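Local coordinates for extracellular solute-binding protein family 5 (Brucella melitensis, PDB 4ONY), which probably serves as the periplasmic substrate-binding component of an ABC transporter, most likely one that takes up peptides or related solutes, at residues D24-A29 against T97-L102; T32-T37 against L89-E94. One frame throughout, in Å; residues are numbered along the deposited sequence.

Interaction 1: D24-A29 against T97-L102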
loop_
_atom_site.group_PDB
_atom_site.type_symbol
_atom_site.label_atom_id
_atom_site.label_comp_id
_atom_site.label_asym_id
_atom_site.label_seq_id
_atom_site.Cartn_x
_atom_site.Cartn_y
_atom_site.Cartn_z
ATOM N N ASP A 24 2.183 -7.099 19.549
ATOM C CA ASP A 24 1.282 -6.049 20.072
ATOM C C ASP A 24 -0.193 -6.341 19.688
ATOM O O ASP A 24 -0.545 -6.349 18.513
ATOM C CB ASP A 24 1.714 -4.664 19.555
ATOM C CG ASP A 24 1.830 -4.612 18.015
ATOM O OD1 ASP A 24 2.533 -5.472 17.439
ATOM O OD2 ASP A 24 1.207 -3.709 17.386
ATOM N N VAL A 25 -1.037 -6.587 20.683
ATOM C CA VAL A 25 -2.454 -6.899 20.483
ATOM C C VAL A 25 -3.272 -5.888 21.255
ATOM O O VAL A 25 -3.329 -5.914 22.469
ATOM C CB VAL A 25 -2.765 -8.321 20.949
ATOM C CG1 VAL A 25 -4.274 -8.638 20.823
ATOM C CG2 VAL A 25 -1.972 -9.329 20.098
ATOM N N ALA A 26 -3.940 -5.003 20.532
ATOM C CA ALA A 26 -4.675 -3.926 21.152
ATOM C C ALA A 26 -5.947 -4.382 21.879
ATOM O O ALA A 26 -6.324 -3.780 22.865
ATOM C CB ALA A 26 -5.025 -2.857 20.092
ATOM N N LEU A 27 -6.625 -5.421 21.386
ATOM C CA LEU A 27 -7.945 -5.770 21.943
ATOM C C LEU A 27 -7.816 -6.910 22.912
ATOM O O LEU A 27 -7.108 -7.850 22.639
ATOM C CB LEU A 27 -8.885 -6.165 20.812
ATOM C CG LEU A 27 -9.111 -5.149 19.689
ATOM C CD1 LEU A 27 -10.121 -5.663 18.640
ATOM C CD2 LEU A 27 -9.594 -3.823 20.259
ATOM N N PRO A 28 -8.533 -6.861 24.037
ATOM C CA PRO A 28 -8.574 -7.978 24.937
ATOM C C PRO A 28 -9.512 -9.040 24.414
ATOM O O PRO A 28 -10.242 -8.789 23.447
ATOM C CB PRO A 28 -9.095 -7.362 26.233
ATOM C CG PRO A 28 -9.998 -6.283 25.752
ATOM C CD PRO A 28 -9.465 -5.801 24.442
ATOM N N ALA A 29 -9.445 -10.243 24.992
ATOM C CA ALA A 29 -10.149 -11.389 24.429
ATOM C C ALA A 29 -11.652 -11.195 24.399
ATOM O O ALA A 29 -12.317 -11.822 23.578
ATOM C CB ALA A 29 -9.832 -12.652 25.215
ATOM N N THR A 97 -2.123 -6.911 13.122
ATOM C CA THR A 97 -2.760 -7.855 14.036
ATOM C C THR A 97 -3.998 -8.477 13.375
ATOM O O THR A 97 -4.809 -7.780 12.771
ATOM C CB THR A 97 -3.182 -7.180 15.325
ATOM O OG1 THR A 97 -2.039 -6.569 15.952
ATOM C CG2 THR A 97 -3.805 -8.223 16.312
ATOM N N LEU A 98 -4.105 -9.790 13.516
ATOM C CA LEU A 98 -5.236 -10.591 13.048
ATOM C C LEU A 98 -6.078 -11.100 14.207
ATOM O O LEU A 98 -5.529 -11.463 15.254
ATOM C CB LEU A 98 -4.695 -11.795 12.301
ATOM C CG LEU A 98 -3.667 -11.518 11.171
ATOM C CD1 LEU A 98 -3.143 -12.813 10.594
ATOM C CD2 LEU A 98 -4.325 -10.705 10.075
ATOM N N TYR A 99 -7.397 -11.151 14.027
ATOM C CA TYR A 99 -8.331 -11.686 15.022
ATOM C C TYR A 99 -9.123 -12.844 14.403
ATOM O O TYR A 99 -9.048 -13.088 13.180
ATOM C CB TYR A 99 -9.274 -10.582 15.552
ATOM C CG TYR A 99 -8.541 -9.544 16.360
ATOM C CD1 TYR A 99 -8.292 -9.748 17.695
ATOM C CD2 TYR A 99 -8.025 -8.372 15.753
ATOM C CE1 TYR A 99 -7.544 -8.844 18.454
ATOM C CE2 TYR A 99 -7.306 -7.467 16.482
ATOM C CZ TYR A 99 -7.036 -7.716 17.845
ATOM O OH TYR A 99 -6.290 -6.830 18.628
ATOM N N SER A 100 -9.856 -13.568 15.246
ATOM C CA SER A 100 -10.585 -14.775 14.839
ATOM C C SER A 100 -11.580 -14.528 13.684
ATOM O O SER A 100 -12.230 -13.488 13.615
ATOM C CB SER A 100 -11.311 -15.380 16.034
ATOM O OG SER A 100 -10.356 -15.770 17.020
ATOM N N LEU A 101 -11.613 -15.437 12.723
ATOM C CA LEU A 101 -12.692 -15.433 11.685
ATOM C C LEU A 101 -13.051 -16.906 11.470
ATOM O O LEU A 101 -13.604 -17.526 12.401
ATOM C CB LEU A 101 -12.260 -14.706 10.426
ATOM C CG LEU A 101 -13.336 -14.474 9.363
ATOM C CD1 LEU A 101 -14.441 -13.603 9.937
ATOM C CD2 LEU A 101 -12.731 -13.856 8.082
ATOM N N LEU A 102 -12.634 -17.524 10.359
ATOM C CA LEU A 102 -12.943 -18.962 10.204
ATOM C C LEU A 102 -12.286 -19.798 11.309
ATOM O O LEU A 102 -12.881 -20.782 11.787
ATOM C CB LEU A 102 -12.563 -19.490 8.814
ATOM C CG LEU A 102 -13.479 -19.091 7.652
ATOM C CD1 LEU A 102 -12.864 -19.462 6.322
ATOM C CD2 LEU A 102 -14.837 -19.763 7.760
HETATM O O HOH W 1 -0.109 -4.728 15.083
#
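Thr97 and Tyr99 reach from their strand to the backbone of residues 24-27, and their hydroxyls make the polar part of the contact. The phenol oxygen of Tyr99 accepts the backbone N-H of Leu27, with N to OH 3.1 Å and an angle of 153° at the hydrogen. The same OH is also hydrogen-bonded to Glu94, so two partners hold the end of a buried ring. Tyrosine suits the place because its ring offers a face to Leu27 while its hydroxyl meets a loop amide and Glu94. Thr97 OG1 lies 3.0 Å from Asp24 O, but Glu94 OE1 is also within reach of its single proton, which leaves the direction open. A water gives a hydrogen to Thr97 OG1 and another to Asp24 OD2, each bond 2.8 Å long, tying the carboxylate to the strand indirectly.

The apolar contacts gather on the Tyr99 ring. Leu27 crosses it at about a right angle, and its CD1 stands over one face, 4.1 Å from the centroid and only 22° off the normal, a CH-pi contact. Leu27 CG adds a contact of 3.8 Å with Tyr99 CZ. Val25 holds CG1 anti to its backbone N (chi1 177°), which sets that methyl obliquely against the ring, 4.0 Å from Tyr99 CE1. Tyr31 meets the ring edge-to-face.

Thr97 and Tyr99 share one side of the strand, while Leu98 packs against helix 181-187 on the other. Such alternation is characteristic of a beta strand; this one belongs to an antiparallel sheet on which the loop after strand 18-20 packs.

Interaction 2: T32-T37 against L89-E94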
loop_
_atom_site.group_PDB
_atom_site.type_symbol
_atom_site.label_atom_id
_atom_site.label_comp_id
_atom_site.label_asym_id
_atom_site.label_seq_id
_atom_site.Cartn_x
_atom_site.Cartn_y
_atom_site.Cartn_z
ATOM N N THR A 32 -16.113 -6.641 22.211
ATOM C CA THR A 32 -17.429 -6.914 21.575
ATOM C C THR A 32 -17.500 -6.538 20.101
ATOM O O THR A 32 -18.421 -6.934 19.402
ATOM C CB THR A 32 -18.521 -6.196 22.326
ATOM O OG1 THR A 32 -18.234 -4.797 22.324
ATOM C CG2 THR A 32 -18.592 -6.761 23.792
ATOM N N HIS A 33 -16.549 -5.734 19.640
ATOM C CA HIS A 33 -16.477 -5.366 18.240
ATOM C C HIS A 33 -15.108 -4.701 17.992
ATOM O O HIS A 33 -14.460 -4.304 18.955
ATOM C CB HIS A 33 -17.616 -4.429 17.856
ATOM C CG HIS A 33 -17.568 -3.096 18.520
ATOM N ND1 HIS A 33 -17.524 -1.910 17.806
ATOM C CD2 HIS A 33 -17.577 -2.743 19.830
ATOM C CE1 HIS A 33 -17.500 -0.889 18.650
ATOM N NE2 HIS A 33 -17.508 -1.368 19.882
ATOM N N PHE A 34 -14.694 -4.610 16.731
ATOM C CA PHE A 34 -13.537 -3.779 16.380
ATOM C C PHE A 34 -13.904 -2.336 16.742
ATOM O O PHE A 34 -15.049 -1.913 16.586
ATOM C CB PHE A 34 -13.166 -3.938 14.882
ATOM C CG PHE A 34 -12.446 -5.213 14.539
ATOM C CD1 PHE A 34 -12.303 -6.244 15.450
ATOM C CD2 PHE A 34 -11.978 -5.421 13.236
ATOM C CE1 PHE A 34 -11.653 -7.398 15.106
ATOM C CE2 PHE A 34 -11.326 -6.572 12.886
ATOM C CZ PHE A 34 -11.173 -7.576 13.817
ATOM N N PRO A 35 -12.926 -1.568 17.253
ATOM C CA PRO A 35 -13.234 -0.298 17.839
ATOM C C PRO A 35 -13.655 0.790 16.825
ATOM O O PRO A 35 -14.196 1.843 17.243
ATOM C CB PRO A 35 -11.940 0.079 18.579
ATOM C CG PRO A 35 -10.880 -0.603 17.837
ATOM C CD PRO A 35 -11.499 -1.896 17.384
ATOM N N TYR A 36 -13.547 0.522 15.536
ATOM C CA TYR A 36 -13.968 1.479 14.520
ATOM C C TYR A 36 -15.313 1.173 13.799
ATOM O O TYR A 36 -15.597 1.763 12.737
ATOM C CB TYR A 36 -12.864 1.643 13.481
ATOM C CG TYR A 36 -12.370 0.374 12.795
ATOM C CD1 TYR A 36 -11.406 -0.424 13.397
ATOM C CD2 TYR A 36 -12.889 -0.033 11.566
ATOM C CE1 TYR A 36 -10.929 -1.570 12.771
ATOM C CE2 TYR A 36 -12.428 -1.174 10.944
ATOM C CZ TYR A 36 -11.454 -1.936 11.542
ATOM O OH TYR A 36 -10.932 -3.036 10.953
ATOM N N THR A 37 -16.122 0.282 14.372
ATOM C CA THR A 37 -17.440 0.034 13.890
ATOM C C THR A 37 -18.501 0.552 14.850
ATOM O O THR A 37 -18.275 0.725 16.050
ATOM C CB THR A 37 -17.720 -1.479 13.707
ATOM O OG1 THR A 37 -17.902 -2.127 14.992
ATOM C CG2 THR A 37 -16.634 -2.146 12.891
ATOM N N LEU A 89 -8.848 -12.459 10.557
ATOM C CA LEU A 89 -9.195 -11.186 9.948
ATOM C C LEU A 89 -8.304 -10.057 10.446
ATOM O O LEU A 89 -8.169 -9.840 11.658
ATOM C CB LEU A 89 -10.640 -10.832 10.301
ATOM C CG LEU A 89 -11.195 -9.520 9.768
ATOM C CD1 LEU A 89 -11.304 -9.508 8.260
ATOM C CD2 LEU A 89 -12.548 -9.255 10.407
ATOM N N ARG A 90 -7.753 -9.306 9.517
ATOM C CA ARG A 90 -6.882 -8.206 9.866
ATOM C C ARG A 90 -7.667 -7.025 10.484
ATOM O O ARG A 90 -8.644 -6.557 9.888
ATOM C CB ARG A 90 -6.229 -7.783 8.565
ATOM C CG ARG A 90 -5.250 -6.660 8.684
ATOM C CD ARG A 90 -3.892 -7.234 8.816
ATOM N NE ARG A 90 -2.894 -6.189 8.813
ATOM C CZ ARG A 90 -1.982 -6.023 7.877
ATOM N NH1 ARG A 90 -1.941 -6.808 6.833
ATOM N NH2 ARG A 90 -1.081 -5.067 7.992
ATOM N N SER A 91 -7.286 -6.542 11.663
ATOM C CA SER A 91 -7.826 -5.272 12.135
ATOM C C SER A 91 -7.196 -4.101 11.378
ATOM O O SER A 91 -5.979 -4.012 11.265
ATOM C CB SER A 91 -7.572 -5.030 13.617
ATOM O OG SER A 91 -7.897 -3.678 13.979
ATOM N N ARG A 92 -8.003 -3.136 10.986
ATOM C CA ARG A 92 -7.469 -1.957 10.294
ATOM C C ARG A 92 -7.166 -0.788 11.225
ATOM O O ARG A 92 -6.972 0.332 10.767
ATOM C CB ARG A 92 -8.425 -1.573 9.171
ATOM C CG ARG A 92 -8.615 -2.695 8.147
ATOM C CD ARG A 92 -7.295 -3.007 7.428
ATOM N NE ARG A 92 -7.374 -4.196 6.570
ATOM C CZ ARG A 92 -6.374 -4.700 5.852
ATOM N NH1 ARG A 92 -5.154 -4.185 5.892
ATOM N NH2 ARG A 92 -6.590 -5.743 5.082
ATOM N N ASP A 93 -7.125 -1.062 12.541
ATOM C CA ASP A 93 -6.723 -0.084 13.515
ATOM C C ASP A 93 -5.404 -0.408 14.169
ATOM O O ASP A 93 -5.046 0.249 15.141
ATOM C CB ASP A 93 -7.798 0.055 14.605
ATOM C CG ASP A 93 -7.705 1.361 15.375
ATOM O OD1 ASP A 93 -7.306 2.388 14.830
ATOM O OD2 ASP A 93 -8.090 1.371 16.558
ATOM N N GLU A 94 -4.706 -1.419 13.699
ATOM C CA GLU A 94 -3.401 -1.805 14.237
ATOM C C GLU A 94 -2.409 -2.023 13.102
ATOM O O GLU A 94 -2.817 -2.298 12.006
ATOM C CB GLU A 94 -3.503 -3.111 15.066
ATOM C CG GLU A 94 -4.480 -3.000 16.216
ATOM C CD GLU A 94 -4.582 -4.281 17.043
ATOM O OE1 GLU A 94 -3.500 -4.754 17.515
ATOM O OE2 GLU A 94 -5.754 -4.761 17.214
#
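Tyr36 holds CG between its backbone N and carbonyl carbon (chi1 55°), whereas Phe34 has CG anti to its carbonyl carbon (chi1 -76°); these torsions set the CG atoms, and both residues also direct CB toward residues 89-94. The phenol oxygen of Tyr36 accepts the backbone N-H of Arg92 in a fairly straight bond, OH to N 2.9 Å with 161° at the hydrogen. Arg92 lies alongside and its end leads away, leaving CB, 3.4 Å from Tyr36 OH, to make the closest side-chain contact. Asp93 slides past the ring the opposite way, with CB 3.8 Å from Tyr36 CD1.

Each segment contains a turn. Phe34 to Thr37 form a type I beta turn, closed by Thr37 N to Phe34 O, in which the ring-restricted phi of Pro35 fits the second position. In the other segment Ser91 makes an ST turn: OG accepts the N-H of Asp93 at 3.1 Å, and this same oxygen sits in plane at the edge of the Tyr36 ring.

The small side chain of Ser91 lets Phe34 come close, CE2 to Ser91 CA 3.8 Å, with CB over one face of the ring. Leu89 approaches that ring obliquely, CD2 being 3.9 Å from Phe34 CE2. Phe34 also meets the ring of Tyr99. Pro35 CG touches Asp93 OD2 at 3.6 Å, while Asp93 OD1 takes the N-H of Leu582 in the chain's C-terminal part.

The centres of interactions 1 and 2 are about 8 Å apart, on the same side of the chain's centre. Residues 24-29 and 32-37 belong to one loop between strands 18-20 and 46-52; residues 89-94 begin on strand 88-90 and run into the following turn, and 97-102 start strand 97-108, its antiparallel neighbour in one sheet. The order along the chain is thus 24-29, 32-37, 89-94, 97-102, with both segments of interaction 2 lying between those of interaction 1. Leu89 and Tyr99 pair through their backbones, and Glu94 of interaction 2 also bonds Ala26 N. Together the contacts fasten one long N-terminal loop to this sheet at successive points.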